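Local coordinates for protein endo alpha-1,4 polygalactosaminidase (Neosartorya fumigata, PDB 6OJ1) that hydrolyses alpha-1,4-linked galactosamine polymers from within the chain, as an endo-acting glycoside hydrolase that disrupts microbial biofilms, at residues Pro36-Lys41 and Ser258-Thr263; Val204-Ala209 and Phe228-Pro233; Ala32-Ala37 and Met200-Asn205; Asp61-Ile66 and Ile83-Ala88. One frame throughout, in Å; residues are numbered along the deposited sequence.

Contact 1 of 4, residues Pro36-Lys41 and Ser258-Thr263; sequences PAVGTK and SANFST. With NAG (2-acetamido-2-deoxy-beta-D-glucopyranose), chain F.
Ser262 and Val38 carry the contact between the N-terminal loop 36-41 and the start of strand 261-266. Ser262 points its side chain at the loop, and OG donates to Thr40 O over 2.7 Å. It arrives from above the carbonyl plane, 46° out of it. On its other side the same hydroxyl accepts a hydrogen bond from a bridging water, which also donates to Asn260 O at 2.6 Å and accepts from Gly39 N at 2.9 Å. Val38 approaches Asn260 with one branch: CG1, anti to the backbone N (chi1 171°), rests 3.4 Å from Asn260 O and 3.8 Å from Asn260 CB, the two side chains lying at a slant to each other. The amide carbon and OD1 of Asn260 lie about as near this methyl as CB does, while ND2, farther off, carries the covalently bonded N-acetylglucosamine.

The loop owes its shape to a type II turn from Ala37 to Thr40, with Gly39 at a phi of 86°. Thr40 closes the turn twice, since its N and its OG1 (2.8 Å) both reach Ala37 O from the same face. Pro221 of helix 219-222 packs against Val38 and Asn260. With Ser262 OG acting as donor and acceptor and the water donating twice and accepting once, the hydroxyl, one amide N-H and two carbonyls are joined in one chain of hydrogen bonds across a partly buried interface.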
# COMPACT_ATOMS: atom_id res chain seq x y z
N PRO A 36 -3.14 -13.28 5.31
CA PRO A 36 -2.21 -13.18 6.45
C PRO A 36 -2.95 -12.94 7.76
O PRO A 36 -4.05 -12.38 7.79
CB PRO A 36 -1.32 -11.99 6.08
CG PRO A 36 -2.19 -11.15 5.13
CD PRO A 36 -2.95 -12.19 4.34
N ALA A 37 -2.34 -13.39 8.86
CA ALA A 37 -3.00 -13.30 10.15
C ALA A 37 -2.88 -11.90 10.72
O ALA A 37 -1.94 -11.16 10.42
CB ALA A 37 -2.41 -14.32 11.12
N VAL A 38 -3.87 -11.52 11.54
CA VAL A 38 -3.76 -10.31 12.34
C VAL A 38 -2.46 -10.35 13.13
O VAL A 38 -2.09 -11.39 13.69
CB VAL A 38 -4.97 -10.18 13.28
CG1 VAL A 38 -4.76 -9.03 14.27
CG2 VAL A 38 -6.25 -9.95 12.47
N GLY A 39 -1.76 -9.23 13.17
CA GLY A 39 -0.53 -9.13 13.95
C GLY A 39 0.73 -9.59 13.24
O GLY A 39 1.81 -9.53 13.85
N THR A 40 0.64 -10.02 11.99
CA THR A 40 1.84 -10.51 11.31
C THR A 40 2.85 -9.38 11.17
O THR A 40 2.52 -8.29 10.71
CB THR A 40 1.48 -11.08 9.93
OG1 THR A 40 0.61 -12.21 10.09
CG2 THR A 40 2.75 -11.52 9.21
N LYS A 41 4.09 -9.66 11.57
CA LYS A 41 5.16 -8.67 11.48
C LYS A 41 5.55 -8.44 10.02
O LYS A 41 5.65 -9.39 9.23
CB LYS A 41 6.37 -9.14 12.27
CG LYS A 41 7.50 -8.13 12.37
CD LYS A 41 8.62 -8.70 13.26
CE LYS A 41 9.84 -7.80 13.29
NZ LYS A 41 10.91 -8.40 14.15
N SER A 258 -4.02 -1.35 19.63
CA SER A 258 -2.76 -1.41 18.88
C SER A 258 -2.14 -2.79 18.91
O SER A 258 -1.34 -3.11 18.01
CB SER A 258 -1.76 -0.39 19.44
OG SER A 258 -1.61 -0.55 20.85
N ALA A 259 -2.47 -3.62 19.90
CA ALA A 259 -1.93 -4.97 19.93
C ALA A 259 -2.34 -5.78 18.71
O ALA A 259 -1.71 -6.81 18.42
CB ALA A 259 -2.38 -5.69 21.21
N ASN A 260 -3.36 -5.34 17.96
CA ASN A 260 -3.77 -6.02 16.75
C ASN A 260 -3.23 -5.36 15.48
O ASN A 260 -3.38 -5.93 14.40
CB ASN A 260 -5.30 -6.11 16.69
CG ASN A 260 -5.85 -7.25 17.56
OD1 ASN A 260 -5.11 -8.12 18.00
ND2 ASN A 260 -7.15 -7.25 17.80
N PHE A 261 -2.59 -4.19 15.58
CA PHE A 261 -1.98 -3.54 14.42
C PHE A 261 -0.55 -4.02 14.25
O PHE A 261 0.17 -4.23 15.23
CB PHE A 261 -1.99 -2.02 14.57
CG PHE A 261 -3.35 -1.37 14.37
CD1 PHE A 261 -4.49 -1.85 15.00
CD2 PHE A 261 -3.48 -0.25 13.56
CE1 PHE A 261 -5.72 -1.24 14.82
CE2 PHE A 261 -4.72 0.36 13.37
CZ PHE A 261 -5.83 -0.13 13.99
N SER A 262 -0.13 -4.19 13.00
CA SER A 262 1.25 -4.56 12.68
C SER A 262 2.01 -3.28 12.40
O SER A 262 2.08 -2.80 11.27
CB SER A 262 1.29 -5.51 11.49
OG SER A 262 0.60 -6.71 11.80
N THR A 263 2.60 -2.70 13.45
CA THR A 263 3.18 -1.38 13.35
C THR A 263 4.64 -1.46 12.93
O THR A 263 5.39 -2.30 13.42
CB THR A 263 3.05 -0.63 14.67
OG1 THR A 263 1.65 -0.48 15.00
CG2 THR A 263 3.69 0.75 14.57
C1 NAG F . -7.70 -8.31 18.59
C2 NAG F . -8.44 -7.79 19.85
C3 NAG F . -9.19 -8.92 20.57
C4 NAG F . -10.05 -9.72 19.59
C5 NAG F . -9.17 -10.22 18.45
C6 NAG F . -9.92 -11.04 17.42
C7 NAG F . -7.64 -5.93 21.25
C8 NAG F . -6.56 -5.46 22.18
N2 NAG F . -7.49 -7.17 20.76
O3 NAG F . -10.01 -8.37 21.59
O4 NAG F . -10.67 -10.81 20.25
O5 NAG F . -8.61 -9.08 17.78
O6 NAG F . -10.55 -10.22 16.44
O7 NAG F . -8.60 -5.22 20.95
O HOH W 1 -2.31 -6.58 12.15

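Contact 2 of 4, residues Val204-Ala209 and Phe228-Pro233. With K (potassium ion), chain H.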
# COMPACT_ATOMS: atom_id res chain seq x y z
N VAL A 204 -3.37 -1.20 4.58
CA VAL A 204 -2.12 -0.50 4.84
C VAL A 204 -2.50 0.90 5.29
O VAL A 204 -3.18 1.63 4.55
CB VAL A 204 -1.20 -0.45 3.61
CG1 VAL A 204 0.00 0.46 3.90
CG2 VAL A 204 -0.70 -1.85 3.23
N ASN A 205 -2.12 1.27 6.52
CA ASN A 205 -2.45 2.57 7.07
C ASN A 205 -1.20 3.37 7.36
O ASN A 205 -0.23 2.84 7.92
CB ASN A 205 -3.25 2.46 8.35
CG ASN A 205 -3.42 3.80 9.01
OD1 ASN A 205 -2.64 4.18 9.87
ND2 ASN A 205 -4.41 4.57 8.55
N GLU A 206 -1.24 4.66 7.02
CA GLU A 206 -0.22 5.60 7.46
C GLU A 206 -0.80 6.55 8.50
O GLU A 206 -1.81 7.21 8.24
CB GLU A 206 0.33 6.40 6.28
CG GLU A 206 1.13 5.56 5.31
CD GLU A 206 1.38 6.29 4.02
OE1 GLU A 206 0.38 6.68 3.37
OE2 GLU A 206 2.56 6.49 3.67
N GLN A 207 -0.16 6.62 9.66
CA GLN A 207 -0.31 7.73 10.60
C GLN A 207 -1.68 7.85 11.25
O GLN A 207 -2.05 8.94 11.70
CB GLN A 207 0.01 9.06 9.91
CG GLN A 207 1.44 9.15 9.39
CD GLN A 207 1.61 10.26 8.39
OE1 GLN A 207 1.31 10.10 7.21
NE2 GLN A 207 2.09 11.40 8.86
N CYS A 208 -2.45 6.77 11.37
CA CYS A 208 -3.72 6.91 12.08
C CYS A 208 -3.52 7.35 13.52
O CYS A 208 -4.38 8.03 14.09
CB CYS A 208 -4.53 5.61 12.03
SG CYS A 208 -3.82 4.21 12.94
N ALA A 209 -2.39 6.98 14.13
CA ALA A 209 -2.14 7.37 15.52
C ALA A 209 -1.94 8.88 15.63
O ALA A 209 -2.41 9.51 16.58
CB ALA A 209 -0.93 6.62 16.07
N PHE A 228 -1.45 -3.18 8.33
CA PHE A 228 -0.03 -2.93 8.18
C PHE A 228 0.17 -1.43 8.37
O PHE A 228 -0.16 -0.62 7.49
CB PHE A 228 0.45 -3.47 6.83
CG PHE A 228 0.29 -4.95 6.74
CD1 PHE A 228 0.93 -5.78 7.67
CD2 PHE A 228 -0.50 -5.54 5.76
CE1 PHE A 228 0.79 -7.17 7.62
CE2 PHE A 228 -0.64 -6.93 5.70
CZ PHE A 228 -0.00 -7.74 6.63
N HIS A 229 0.68 -1.06 9.54
CA HIS A 229 0.54 0.29 10.08
C HIS A 229 1.89 0.98 10.12
O HIS A 229 2.84 0.46 10.71
CB HIS A 229 -0.09 0.21 11.48
CG HIS A 229 -0.03 1.49 12.25
ND1 HIS A 229 0.46 1.55 13.54
CD2 HIS A 229 -0.41 2.75 11.93
CE1 HIS A 229 0.39 2.80 13.97
NE2 HIS A 229 -0.12 3.55 13.01
N ILE A 230 1.97 2.16 9.50
CA ILE A 230 3.21 2.95 9.44
C ILE A 230 3.03 4.24 10.22
O ILE A 230 2.01 4.91 10.08
CB ILE A 230 3.59 3.29 7.98
CG1 ILE A 230 3.53 2.07 7.07
CG2 ILE A 230 4.98 3.92 7.93
CD1 ILE A 230 3.67 2.44 5.59
N GLU A 231 4.04 4.59 11.03
CA GLU A 231 4.13 5.93 11.59
C GLU A 231 5.48 6.52 11.24
O GLU A 231 6.47 5.79 11.07
CB GLU A 231 3.92 5.95 13.12
CG GLU A 231 2.52 5.49 13.58
CD GLU A 231 1.43 6.53 13.34
OE1 GLU A 231 1.73 7.75 13.35
OE2 GLU A 231 0.25 6.14 13.17
N TYR A 232 5.52 7.85 11.13
CA TYR A 232 6.70 8.59 10.67
C TYR A 232 7.09 9.61 11.73
O TYR A 232 6.92 10.82 11.54
CB TYR A 232 6.43 9.30 9.34
CG TYR A 232 6.02 8.42 8.18
CD1 TYR A 232 6.91 7.53 7.59
CD2 TYR A 232 4.74 8.52 7.65
CE1 TYR A 232 6.52 6.74 6.51
CE2 TYR A 232 4.34 7.75 6.57
CZ TYR A 232 5.24 6.86 6.00
OH TYR A 232 4.86 6.08 4.92
N PRO A 233 7.64 9.16 12.86
CA PRO A 233 7.84 10.09 13.99
C PRO A 233 8.92 11.15 13.75
O PRO A 233 8.90 12.17 14.45
CB PRO A 233 8.21 9.16 15.15
CG PRO A 233 8.73 7.95 14.51
CD PRO A 233 7.99 7.78 13.21
K K H . 1.42 8.80 1.23
O HOH W 2 2.83 5.77 1.05
O HOH W 3 3.62 9.19 2.82
O HOH W 4 2.49 7.53 -1.28
O HOH W 5 -0.76 10.37 0.58
O HOH W 6 -0.57 7.42 -0.06
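Glu206 sets CG anti to its carbonyl carbon (chi1 -68°) and runs extended beyond it toward Tyr232, whereas Glu231 bends at chi2 (-75°), and its carboxylate meets Gln207 and Ala209. Tyr232 OH donates to the anti lone pair of Glu206 OE2 at 2.6 Å, the carboxylate and ring planes standing 72° apart. Two waters also donate to OE2, while OE1 makes a long contact of 3.2 Å to a potassium ion otherwise surrounded by water. Strands 202-206 and 227-231 run parallel as neighbours in the TIM barrel of family GH114, joined by bonds such as Ile230 N to Asn205 O at 2.8 Å; Glu206 stands at the C-terminal end of its strand, the end at which active sites of this fold lie. With His229, on the other face of the sheet, Glu231 OE2 takes two donors: His229 NE2 on its anti lone pair at 2.6 Å, and Ala209 N on the syn side at 2.9 Å. Thr263 OG1 is hydrogen-bonded to His229 ND1. Asn205 lies alongside His229 with OD1 3.4 Å from CD2, and the same oxygen accepts from Cys208 N in an Asx motif. Cys208, disulfide-bonded to Cys214, places SG 3.8 Å from His229 NE2.

Contact 3 of 4, residues Ala32-Ala37 and Met200-Asn205; sequences AKWQPA and MQWSVN
Gln201 is the residue of segment 200-205 most enveloped by the N-terminal loop. Its backbone oxygen accepts from Gln35 NE2 at 2.7 Å, the N-H pointing almost straight at it and lying in the planes of both the carbonyl and the donor amide. Further out, Gln201 CG passes 3.5 Å from Gln35 OE1 and also touches Trp34 O, and the bend of the chain at chi2 (62°) brings CD against the methyl of Ala32, 3.4 Å from CB. The two glutamine amides are turned 54° against each other, and one water links them, donating to Gln35 OE1 and accepting from Gln201 NE2. Gln201 OE1 is held by His178 and by Ile184 N.

At Trp202 the contact becomes apolar. CG sits between the backbone N and the carbonyl carbon (chi1 57°), and the six-membered ring meets that of Trp34 obliquely, CZ3 to CZ3 at 3.8 Å. Pro36 joins the two indoles: its CG is 3.9 Å from Trp202 CE3, while its CD lies over one face of Trp34, toward the rim. Lys81 makes a cation-pi contact with Trp34, and Phe228 meets Trp202 edge to face.

Beyond Trp202 the strand leaves the loop behind. Because Gln35 NE2 also donates to Pro36 O at 3.0 Å, both its N-H groups are spent and OE1 takes the water, a pattern that fixes which way the amide is flipped and ties the loop to the beginning of barrel strand 202-206.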
# COMPACT_ATOMS: atom_id res chain seq x y z
N ALA A 32 -9.35 -14.68 -2.08
CA ALA A 32 -7.91 -14.84 -2.16
C ALA A 32 -7.49 -16.04 -1.33
O ALA A 32 -8.10 -16.33 -0.30
CB ALA A 32 -7.18 -13.57 -1.69
N LYS A 33 -6.47 -16.76 -1.79
CA LYS A 33 -6.02 -17.92 -1.04
C LYS A 33 -5.11 -17.54 0.12
O LYS A 33 -5.14 -18.21 1.16
CB LYS A 33 -5.33 -18.91 -1.98
CG LYS A 33 -6.26 -19.54 -2.99
CD LYS A 33 -5.66 -20.81 -3.57
N TRP A 34 -4.32 -16.47 -0.01
CA TRP A 34 -3.42 -16.04 1.06
C TRP A 34 -4.10 -14.95 1.89
O TRP A 34 -4.28 -13.82 1.42
CB TRP A 34 -2.09 -15.54 0.51
CG TRP A 34 -1.25 -14.89 1.58
CD1 TRP A 34 -0.98 -15.39 2.83
CD2 TRP A 34 -0.57 -13.62 1.50
NE1 TRP A 34 -0.18 -14.51 3.53
CE2 TRP A 34 0.08 -13.42 2.74
CE3 TRP A 34 -0.45 -12.65 0.51
CZ2 TRP A 34 0.84 -12.28 3.01
CZ3 TRP A 34 0.31 -11.51 0.78
CH2 TRP A 34 0.94 -11.34 2.02
N GLN A 35 -4.47 -15.30 3.12
CA GLN A 35 -5.00 -14.33 4.09
C GLN A 35 -4.04 -14.26 5.27
O GLN A 35 -4.12 -15.11 6.18
CB GLN A 35 -6.40 -14.72 4.55
CG GLN A 35 -6.94 -13.81 5.66
CD GLN A 35 -7.03 -12.35 5.24
OE1 GLN A 35 -7.90 -11.97 4.46
NE2 GLN A 35 -6.12 -11.52 5.76
N PRO A 36 -3.14 -13.28 5.31
CA PRO A 36 -2.21 -13.18 6.45
C PRO A 36 -2.95 -12.94 7.76
O PRO A 36 -4.05 -12.38 7.79
CB PRO A 36 -1.32 -11.99 6.08
CG PRO A 36 -2.19 -11.15 5.13
CD PRO A 36 -2.95 -12.19 4.34
N ALA A 37 -2.34 -13.39 8.86
CA ALA A 37 -3.00 -13.30 10.15
C ALA A 37 -2.88 -11.90 10.72
O ALA A 37 -1.94 -11.16 10.42
CB ALA A 37 -2.41 -14.32 11.12
N MET A 200 -10.89 -7.22 0.48
CA MET A 200 -9.55 -6.87 0.96
C MET A 200 -9.00 -7.96 1.86
O MET A 200 -9.74 -8.59 2.62
CB MET A 200 -9.56 -5.54 1.74
CG MET A 200 -10.04 -4.31 0.97
SD MET A 200 -9.01 -3.90 -0.44
CE MET A 200 -9.99 -4.62 -1.78
N GLN A 201 -7.68 -8.17 1.81
CA GLN A 201 -7.03 -9.06 2.77
C GLN A 201 -6.33 -8.31 3.90
O GLN A 201 -5.93 -8.94 4.88
CB GLN A 201 -6.02 -9.98 2.06
CG GLN A 201 -6.67 -11.13 1.24
CD GLN A 201 -7.55 -10.66 0.11
OE1 GLN A 201 -7.06 -10.10 -0.87
NE2 GLN A 201 -8.84 -10.89 0.23
N TRP A 202 -6.18 -6.99 3.78
CA TRP A 202 -5.58 -6.17 4.84
C TRP A 202 -5.89 -4.71 4.56
O TRP A 202 -6.42 -4.35 3.51
CB TRP A 202 -4.05 -6.35 4.90
CG TRP A 202 -3.38 -6.04 3.59
CD1 TRP A 202 -3.08 -4.79 3.08
CD2 TRP A 202 -2.93 -6.98 2.61
NE1 TRP A 202 -2.47 -4.91 1.85
CE2 TRP A 202 -2.38 -6.24 1.53
CE3 TRP A 202 -2.95 -8.38 2.53
CZ2 TRP A 202 -1.83 -6.86 0.40
CZ3 TRP A 202 -2.41 -8.99 1.40
CH2 TRP A 202 -1.87 -8.23 0.36
N SER A 203 -5.49 -3.88 5.51
CA SER A 203 -5.33 -2.44 5.35
C SER A 203 -3.85 -2.10 5.44
O SER A 203 -3.13 -2.66 6.27
CB SER A 203 -6.10 -1.69 6.46
OG SER A 203 -5.66 -0.34 6.56
N VAL A 204 -3.37 -1.20 4.58
CA VAL A 204 -2.12 -0.50 4.84
C VAL A 204 -2.50 0.90 5.29
O VAL A 204 -3.18 1.63 4.55
CB VAL A 204 -1.20 -0.45 3.61
CG1 VAL A 204 0.00 0.46 3.90
CG2 VAL A 204 -0.70 -1.85 3.23
N ASN A 205 -2.12 1.27 6.52
CA ASN A 205 -2.45 2.57 7.07
C ASN A 205 -1.20 3.37 7.36
O ASN A 205 -0.23 2.84 7.92
CB ASN A 205 -3.25 2.46 8.35
CG ASN A 205 -3.42 3.80 9.01
OD1 ASN A 205 -2.64 4.18 9.87
ND2 ASN A 205 -4.41 4.57 8.55
O HOH W 7 -9.80 -12.59 2.63

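Contact 4 of 4, residues Asp61-Ile66 and Ile83-Ala88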
# COMPACT_ATOMS: atom_id res chain seq x y z
N ASP A 61 6.91 -5.69 1.99
CA ASP A 61 6.20 -4.87 1.01
C ASP A 61 7.27 -4.06 0.27
O ASP A 61 7.96 -3.24 0.88
CB ASP A 61 5.17 -3.98 1.71
CG ASP A 61 4.31 -3.17 0.75
OD1 ASP A 61 4.55 -3.17 -0.47
OD2 ASP A 61 3.37 -2.52 1.26
N ILE A 62 7.45 -4.33 -1.03
CA ILE A 62 8.52 -3.73 -1.81
C ILE A 62 7.98 -3.27 -3.15
O ILE A 62 6.92 -3.69 -3.61
CB ILE A 62 9.70 -4.70 -2.02
CG1 ILE A 62 9.23 -5.93 -2.79
CG2 ILE A 62 10.31 -5.13 -0.66
CD1 ILE A 62 10.34 -6.98 -3.05
N ASP A 63 8.74 -2.39 -3.80
CA ASP A 63 8.29 -1.79 -5.06
C ASP A 63 8.19 -2.81 -6.19
O ASP A 63 9.11 -3.60 -6.42
CB ASP A 63 9.22 -0.64 -5.45
CG ASP A 63 8.71 0.11 -6.67
OD1 ASP A 63 7.89 1.04 -6.49
OD2 ASP A 63 9.11 -0.26 -7.79
N LEU A 64 7.06 -2.78 -6.90
CA LEU A 64 6.81 -3.72 -8.00
C LEU A 64 7.84 -3.60 -9.11
O LEU A 64 8.27 -4.61 -9.68
CB LEU A 64 5.40 -3.46 -8.56
CG LEU A 64 5.07 -4.18 -9.87
CD1 LEU A 64 5.10 -5.69 -9.68
CD2 LEU A 64 3.70 -3.71 -10.35
N PHE A 65 8.20 -2.37 -9.49
CA PHE A 65 8.98 -2.19 -10.71
C PHE A 65 10.46 -2.44 -10.48
O PHE A 65 11.11 -3.09 -11.31
CB PHE A 65 8.80 -0.77 -11.25
CG PHE A 65 7.51 -0.55 -11.98
CD1 PHE A 65 7.39 -0.90 -13.33
CD2 PHE A 65 6.44 0.06 -11.36
CE1 PHE A 65 6.22 -0.67 -14.02
CE2 PHE A 65 5.24 0.29 -12.05
CZ PHE A 65 5.13 -0.08 -13.38
N ILE A 66 11.01 -1.95 -9.38
CA ILE A 66 12.47 -1.91 -9.26
C ILE A 66 13.05 -3.16 -8.62
O ILE A 66 14.27 -3.28 -8.53
CB ILE A 66 12.91 -0.64 -8.50
CG1 ILE A 66 12.46 -0.69 -7.04
CG2 ILE A 66 12.34 0.59 -9.18
CD1 ILE A 66 12.69 0.64 -6.32
N ILE A 83 4.55 -8.63 -0.75
CA ILE A 83 3.53 -7.72 -1.27
C ILE A 83 4.24 -6.74 -2.18
O ILE A 83 5.29 -6.20 -1.82
CB ILE A 83 2.81 -6.98 -0.12
CG1 ILE A 83 2.04 -7.96 0.77
CG2 ILE A 83 1.84 -5.92 -0.66
CD1 ILE A 83 1.42 -7.29 2.01
N CYS A 84 3.68 -6.51 -3.36
CA CYS A 84 4.30 -5.65 -4.36
C CYS A 84 3.52 -4.35 -4.43
O CYS A 84 2.34 -4.33 -4.80
CB CYS A 84 4.34 -6.35 -5.71
SG CYS A 84 5.53 -7.74 -5.64
N TYR A 85 4.20 -3.27 -4.05
CA TYR A 85 3.64 -1.92 -4.05
C TYR A 85 3.62 -1.36 -5.47
O TYR A 85 4.60 -1.48 -6.21
CB TYR A 85 4.50 -1.03 -3.13
CG TYR A 85 4.23 0.45 -3.33
CD1 TYR A 85 4.92 1.18 -4.31
CD2 TYR A 85 3.28 1.11 -2.57
CE1 TYR A 85 4.64 2.54 -4.53
CE2 TYR A 85 3.01 2.45 -2.77
CZ TYR A 85 3.69 3.17 -3.76
OH TYR A 85 3.41 4.50 -3.98
N PHE A 86 2.54 -0.67 -5.82
CA PHE A 86 2.56 0.19 -7.00
C PHE A 86 1.49 1.26 -6.80
O PHE A 86 0.61 1.12 -5.94
CB PHE A 86 2.32 -0.60 -8.29
CG PHE A 86 0.89 -1.12 -8.45
CD1 PHE A 86 0.53 -2.35 -7.90
CD2 PHE A 86 -0.05 -0.40 -9.19
CE1 PHE A 86 -0.78 -2.83 -8.06
CE2 PHE A 86 -1.34 -0.88 -9.34
CZ PHE A 86 -1.71 -2.10 -8.79
N SER A 87 1.61 2.34 -7.55
CA SER A 87 0.62 3.41 -7.46
C SER A 87 -0.49 3.14 -8.46
O SER A 87 -0.24 3.13 -9.67
CB SER A 87 1.23 4.78 -7.71
OG SER A 87 0.22 5.77 -7.54
N ALA A 88 -1.71 2.94 -7.95
CA ALA A 88 -2.84 2.74 -8.84
C ALA A 88 -3.58 4.05 -9.15
O ALA A 88 -4.24 4.14 -10.18
CB ALA A 88 -3.81 1.73 -8.22
O HOH W 8 5.69 0.39 -8.15
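The backbone oxygen of Tyr85 is gripped by two donors, Leu64 N at 2.9 Å, in the carbonyl plane, and a water at the same distance. That water donates as well to Asp63 OD1, bridging the side chain of one strand to the backbone of the other. Asp63 OD1 lies in the plane of the Tyr85 ring at its edge, 3.7 Å from CD1, and forms a salt bridge with Arg95. The other oxygen, OD2, turns back on its own segment: it accepts from Phe65 N, met from above the carboxylate plane, and from Ile66 N on its anti lone pair. This Asx turn shapes the chain as it leaves the strand.

Asp61 stands on the same face of the sheet as Ile83 and Tyr85. With CG anti to the backbone N (chi1 -176°), its carboxylate leans across the neighbouring strand, where OD1 comes within 3.4 Å of Tyr85 CB and 3.9 Å of Ile83 CG2. The hydroxyl of Tyr85 hydrogen-bonds Asp148 of strand 144-148, next in the barrel sheet.

Just past the strand, Leu64 packs with its two methyls. Its CD1 touches Cys84 CB at 4.1 Å, and CD2 touches Phe86 CB at 4.0 Å, the leucine and phenylalanine lying side by side and pointing the same way. Helix 124-140 packs on Leu64 and Phe86, and Cys84 is tied to Cys142 by a disulfide. Strands 59-63 and 81-87 run parallel, joined by bonds such as Tyr85 N to Ile62 O at 2.8 Å, and with helix 69-77 between them they form a beta-alpha-beta crossover, the repeating element of the TIM barrel.

In the fold
From the N terminus, the loop ahead of strand 42-45 starts two long closures. Residues 32-37 return to 200-205 in contact 3, and the overlapping 36-41 reach on to 258-263 in contact 1, so the lead-in is fastened to strands 202-206 and 261-266 of one barrel sheet. Contact 4, a short local closure between strands 59-63 and 81-87, is nested inside both. Contact 2 opens on the strand where contact 3 ends and closes within the loop of contact 1, joining 202-206 to 227-231. Phe228 of contact 2 and Trp34 and Trp202 of contact 3 pack against Ile83 of contact 4, and Thr40 O and Ser262 CB of contact 1 pack against the Phe228 ring.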